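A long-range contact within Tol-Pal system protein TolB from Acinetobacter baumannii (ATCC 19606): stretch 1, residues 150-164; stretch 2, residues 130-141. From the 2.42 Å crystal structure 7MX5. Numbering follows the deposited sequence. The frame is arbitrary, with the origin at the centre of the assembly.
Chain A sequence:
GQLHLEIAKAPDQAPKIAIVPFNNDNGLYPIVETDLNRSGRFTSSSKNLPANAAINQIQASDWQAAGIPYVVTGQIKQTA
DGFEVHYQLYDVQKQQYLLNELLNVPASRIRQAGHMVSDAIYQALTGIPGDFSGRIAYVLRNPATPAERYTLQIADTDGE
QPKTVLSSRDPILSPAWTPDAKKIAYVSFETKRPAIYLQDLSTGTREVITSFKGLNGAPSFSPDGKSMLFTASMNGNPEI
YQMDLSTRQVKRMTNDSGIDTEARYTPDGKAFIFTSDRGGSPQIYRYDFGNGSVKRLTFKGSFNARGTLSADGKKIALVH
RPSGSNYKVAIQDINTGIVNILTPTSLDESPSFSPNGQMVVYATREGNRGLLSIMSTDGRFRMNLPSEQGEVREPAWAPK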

# COMPACT_ATOMS: atom_id res chain seq x y z
N TYR A 150 -1.59 -12.77 17.23
CA TYR A 150 -1.64 -12.30 15.85
C TYR A 150 -2.98 -11.62 15.62
O TYR A 150 -4.03 -12.17 15.98
CB TYR A 150 -1.45 -13.45 14.86
CG TYR A 150 -0.11 -14.14 14.96
CD1 TYR A 150 0.12 -15.12 15.92
CD2 TYR A 150 0.93 -13.82 14.09
CE1 TYR A 150 1.34 -15.76 16.02
CE2 TYR A 150 2.15 -14.46 14.18
CZ TYR A 150 2.35 -15.43 15.15
OH TYR A 150 3.57 -16.06 15.24
N THR A 151 -2.95 -10.43 15.03
CA THR A 151 -4.15 -9.65 14.76
C THR A 151 -4.09 -9.12 13.33
O THR A 151 -3.19 -8.34 13.01
CB THR A 151 -4.32 -8.50 15.75
OG1 THR A 151 -4.44 -9.03 17.08
CG2 THR A 151 -5.55 -7.69 15.42
N LEU A 152 -5.03 -9.55 12.50
CA LEU A 152 -5.15 -9.04 11.14
C LEU A 152 -5.98 -7.76 11.17
O LEU A 152 -7.14 -7.78 11.60
CB LEU A 152 -5.78 -10.08 10.21
CG LEU A 152 -6.02 -9.63 8.77
CD1 LEU A 152 -4.77 -9.01 8.17
CD2 LEU A 152 -6.49 -10.80 7.93
N GLN A 153 -5.40 -6.66 10.71
CA GLN A 153 -6.05 -5.36 10.75
C GLN A 153 -6.00 -4.70 9.38
O GLN A 153 -5.11 -4.98 8.57
CB GLN A 153 -5.39 -4.43 11.79
CG GLN A 153 -5.76 -4.74 13.22
CD GLN A 153 -5.62 -3.53 14.12
OE1 GLN A 153 -4.81 -2.63 13.86
NE2 GLN A 153 -6.40 -3.49 15.20
N ILE A 154 -6.97 -3.83 9.14
CA ILE A 154 -7.01 -2.99 7.95
C ILE A 154 -7.21 -1.55 8.41
O ILE A 154 -8.15 -1.26 9.16
CB ILE A 154 -8.12 -3.41 6.97
CG1 ILE A 154 -7.90 -4.84 6.50
CG2 ILE A 154 -8.17 -2.47 5.79
CD1 ILE A 154 -9.04 -5.38 5.65
N ALA A 155 -6.33 -0.66 7.96
CA ALA A 155 -6.38 0.74 8.37
C ALA A 155 -6.19 1.63 7.16
O ALA A 155 -5.87 1.16 6.06
CB ALA A 155 -5.32 1.05 9.44
N ASP A 156 -6.40 2.93 7.36
CA ASP A 156 -6.17 3.90 6.31
C ASP A 156 -4.67 4.00 6.00
O ASP A 156 -3.82 3.43 6.69
CB ASP A 156 -6.73 5.26 6.71
CG ASP A 156 -8.23 5.25 6.89
OD1 ASP A 156 -8.90 4.41 6.24
OD2 ASP A 156 -8.75 6.07 7.67
N THR A 157 -4.35 4.76 4.95
CA THR A 157 -2.97 4.90 4.52
C THR A 157 -2.12 5.64 5.55
O THR A 157 -0.88 5.57 5.47
CB THR A 157 -2.89 5.61 3.17
OG1 THR A 157 -3.32 6.96 3.32
CG2 THR A 157 -3.78 4.90 2.16
N ASP A 158 -2.74 6.33 6.50
CA ASP A 158 -2.02 6.98 7.59
C ASP A 158 -2.11 6.19 8.89
O ASP A 158 -1.65 6.67 9.93
CB ASP A 158 -2.54 8.40 7.80
CG ASP A 158 -4.03 8.45 8.12
OD1 ASP A 158 -4.68 7.38 8.09
OD2 ASP A 158 -4.54 9.55 8.39
N GLY A 159 -2.68 4.99 8.85
CA GLY A 159 -2.83 4.16 10.03
C GLY A 159 -4.06 4.43 10.86
O GLY A 159 -4.33 3.67 11.80
N GLU A 160 -4.82 5.47 10.54
CA GLU A 160 -5.99 5.81 11.34
C GLU A 160 -7.18 4.94 10.96
O GLU A 160 -7.22 4.32 9.89
CB GLU A 160 -6.35 7.29 11.16
CG GLU A 160 -5.27 8.26 11.63
CD GLU A 160 -5.12 8.28 13.14
OE1 GLU A 160 -6.03 7.78 13.84
OE2 GLU A 160 -4.09 8.79 13.63
N GLN A 161 -8.15 4.90 11.87
CA GLN A 161 -9.36 4.09 11.71
C GLN A 161 -9.04 2.62 11.42
O GLN A 161 -9.38 2.10 10.36
CB GLN A 161 -10.25 4.67 10.62
CG GLN A 161 -10.36 6.19 10.63
CD GLN A 161 -11.76 6.68 10.32
OE1 GLN A 161 -12.15 6.78 9.16
NE2 GLN A 161 -12.52 6.99 11.36
N PRO A 162 -8.39 1.93 12.36
CA PRO A 162 -8.09 0.51 12.13
C PRO A 162 -9.32 -0.36 12.31
O PRO A 162 -10.18 -0.11 13.15
CB PRO A 162 -7.03 0.21 13.20
CG PRO A 162 -7.38 1.12 14.32
CD PRO A 162 -7.97 2.37 13.70
N LYS A 163 -9.38 -1.41 11.49
CA LYS A 163 -10.49 -2.36 11.51
C LYS A 163 -9.90 -3.75 11.69
O LYS A 163 -9.19 -4.25 10.80
CB LYS A 163 -11.33 -2.26 10.23
CG LYS A 163 -12.72 -2.90 10.30
CD LYS A 163 -12.66 -4.42 10.22
CE LYS A 163 -14.03 -5.02 10.03
NZ LYS A 163 -14.65 -4.61 8.74
N THR A 164 -10.20 -4.38 12.82
CA THR A 164 -9.69 -5.72 13.10
C THR A 164 -10.50 -6.75 12.31
O THR A 164 -11.71 -6.88 12.51
CB THR A 164 -9.76 -6.01 14.60
OG1 THR A 164 -8.91 -5.10 15.30
CG2 THR A 164 -9.31 -7.44 14.88
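Stretch 2 130-141: GDFSGRIAYVLR

Stretch 2 enters as a loop and continues as an extended strand that runs to Arg141, antiparallel to the strand that begins at Tyr150; the strand directions differ by 153° and the axes approach to 4.5 Å. Three hydrogen-bonded pairs set the register. Leu140 N to Thr151 O is 2.8 Å and Thr151 N to Leu140 O 2.9 Å; Tyr138 N to Gln153 O and Gln153 N to Tyr138 O are both 2.9 Å; Ile136 N to Ala155 O is 2.7 Å and Ala155 N to Ile136 O 3.0 Å. Between them lie the non-hydrogen-bonded pairs, with CA atoms closer together: 4.5 Å from Leu152 CA to Val139 CA and 4.2 Å from Ile154 CA to Ala137 CA.

The face bearing Tyr150, Leu152 and Ile154 also carries Arg141, Val139 and Ala137. Leu152 (chi1 t, chi2 p) brings CD1 to 3.9 Å from Val139 CG2, and Ile154 (m, t) places CG1 3.9 Å from Ala137 CB. Tyr150, chi1 m, points from the sheet with its CA-to-CB bond, but its ring comes nearer to stretch 2: Val139 CG1 meets the ring edge, 4.2 Å from Tyr150 CD2, while the extended Arg141 side chain brings CD to 3.6 Å from Tyr150 CE2.

On the other face, Tyr138 takes chi1 p, which swings its ring over stretch 1. Gln153 CB lies over one ring face and Ala155 CB at the edge, 3.7 Å from Tyr138 CE1. The hydroxyl thus reaches the Gln153 amide and donates from Tyr138 OH to Gln153 OE1 at 2.6 Å. Gln153 (m, t) uses its other amide atom within stretch 1, NE2 donating to Thr164 OG1 at 3.0 Å.

Arg135 has the largest area covered by stretch 1. Its CA-to-CB bond points sideways, but chi1, chi2 and chi3 are all m, and the folded chain brings the guanidinium back against stretch 1. Arg135 NH1 forms a salt bridge with Asp156 OD1 at 3.2 Å and donates to Gln161 O at 3.0 Å, both acceptors lying near the guanidinium plane. Ile154 O lies over a face instead, so its 2.9 Å approach to Arg135 NH2 has a poor angle for a hydrogen bond.

Beyond the paired strands, Thr157 opens the bend of the Asp156 to Gly159 type I turn. Its chi1 p rotamer lets OG1 donate to Phe132 O at 3.0 Å, while its CG2 packs 3.4 Å from Gly134 O. A water reinforces this corner, donating to Phe132 O (2.6 Å) and Gly134 O (2.4 Å) and accepting from Thr157 N (3.1 Å).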

# COMPACT_ATOMS: atom_id res chain seq x y z
N GLY A 130 -4.42 10.33 -6.58
CA GLY A 130 -3.96 10.33 -5.21
C GLY A 130 -4.27 9.03 -4.50
O GLY A 130 -5.19 8.29 -4.85
N ASP A 131 -3.47 8.74 -3.46
CA ASP A 131 -3.62 7.50 -2.71
C ASP A 131 -3.79 7.75 -1.22
O ASP A 131 -3.57 6.83 -0.42
CB ASP A 131 -2.42 6.58 -2.96
CG ASP A 131 -2.68 5.57 -4.07
OD1 ASP A 131 -3.86 5.41 -4.46
OD2 ASP A 131 -1.72 4.95 -4.54
N PHE A 132 -4.17 8.96 -0.82
CA PHE A 132 -4.48 9.21 0.58
C PHE A 132 -5.74 8.47 1.00
O PHE A 132 -5.83 7.97 2.13
CB PHE A 132 -4.62 10.71 0.83
CG PHE A 132 -3.43 11.50 0.38
CD1 PHE A 132 -2.20 11.33 0.98
CD2 PHE A 132 -3.54 12.40 -0.67
CE1 PHE A 132 -1.10 12.05 0.56
CE2 PHE A 132 -2.44 13.12 -1.10
CZ PHE A 132 -1.22 12.95 -0.48
N SER A 133 -6.72 8.39 0.11
CA SER A 133 -7.82 7.45 0.28
C SER A 133 -7.34 6.05 -0.08
O SER A 133 -6.49 5.86 -0.96
CB SER A 133 -9.01 7.84 -0.59
OG SER A 133 -9.43 9.16 -0.33
N GLY A 134 -7.88 5.06 0.62
CA GLY A 134 -7.46 3.68 0.46
C GLY A 134 -7.08 3.06 1.79
O GLY A 134 -6.95 3.73 2.82
N ARG A 135 -6.90 1.74 1.75
CA ARG A 135 -6.68 0.96 2.95
C ARG A 135 -5.43 0.10 2.80
O ARG A 135 -5.04 -0.27 1.69
CB ARG A 135 -7.90 0.08 3.26
CG ARG A 135 -9.21 0.84 3.29
CD ARG A 135 -9.48 1.39 4.68
NE ARG A 135 -9.93 0.34 5.59
CZ ARG A 135 -10.13 0.51 6.89
NH1 ARG A 135 -9.93 1.68 7.47
NH2 ARG A 135 -10.53 -0.52 7.62
N ILE A 136 -4.82 -0.21 3.94
CA ILE A 136 -3.64 -1.07 4.00
C ILE A 136 -3.88 -2.14 5.05
O ILE A 136 -4.22 -1.82 6.20
CB ILE A 136 -2.36 -0.27 4.33
CG1 ILE A 136 -2.11 0.81 3.27
CG2 ILE A 136 -1.16 -1.20 4.43
CD1 ILE A 136 -0.83 1.59 3.49
N ALA A 137 -3.71 -3.40 4.67
CA ALA A 137 -3.84 -4.51 5.60
C ALA A 137 -2.48 -4.89 6.16
O ALA A 137 -1.45 -4.75 5.49
CB ALA A 137 -4.48 -5.72 4.91
N TYR A 138 -2.48 -5.37 7.40
CA TYR A 138 -1.24 -5.74 8.08
C TYR A 138 -1.58 -6.71 9.20
O TYR A 138 -2.74 -6.86 9.59
CB TYR A 138 -0.51 -4.51 8.62
CG TYR A 138 -1.37 -3.62 9.50
CD1 TYR A 138 -2.15 -2.61 8.96
CD2 TYR A 138 -1.39 -3.80 10.88
CE1 TYR A 138 -2.93 -1.81 9.76
CE2 TYR A 138 -2.17 -3.00 11.69
CZ TYR A 138 -2.94 -2.01 11.13
OH TYR A 138 -3.72 -1.21 11.93
N VAL A 139 -0.55 -7.38 9.71
CA VAL A 139 -0.68 -8.34 10.79
C VAL A 139 0.18 -7.88 11.95
O VAL A 139 1.41 -7.81 11.82
CB VAL A 139 -0.29 -9.76 10.35
CG1 VAL A 139 -0.43 -10.73 11.51
CG2 VAL A 139 -1.15 -10.21 9.18
N LEU A 140 -0.45 -7.58 13.08
CA LEU A 140 0.26 -7.22 14.30
C LEU A 140 0.62 -8.48 15.07
O LEU A 140 -0.26 -9.30 15.37
CB LEU A 140 -0.59 -6.29 15.17
CG LEU A 140 -0.90 -4.91 14.60
CD1 LEU A 140 -1.84 -4.15 15.52
CD2 LEU A 140 0.39 -4.13 14.38
N ARG A 141 1.90 -8.64 15.38
CA ARG A 141 2.40 -9.78 16.13
C ARG A 141 2.87 -9.30 17.49
O ARG A 141 3.77 -8.45 17.58
CB ARG A 141 3.53 -10.48 15.39
CG ARG A 141 3.15 -10.99 14.01
CD ARG A 141 4.31 -11.75 13.38
NE ARG A 141 4.01 -12.16 12.01
CZ ARG A 141 4.85 -12.84 11.24
NH1 ARG A 141 6.03 -13.22 11.67
NH2 ARG A 141 4.48 -13.15 10.00
O HOH W 1 -6.81 6.02 3.55
O HOH W 2 -1.50 -9.20 17.69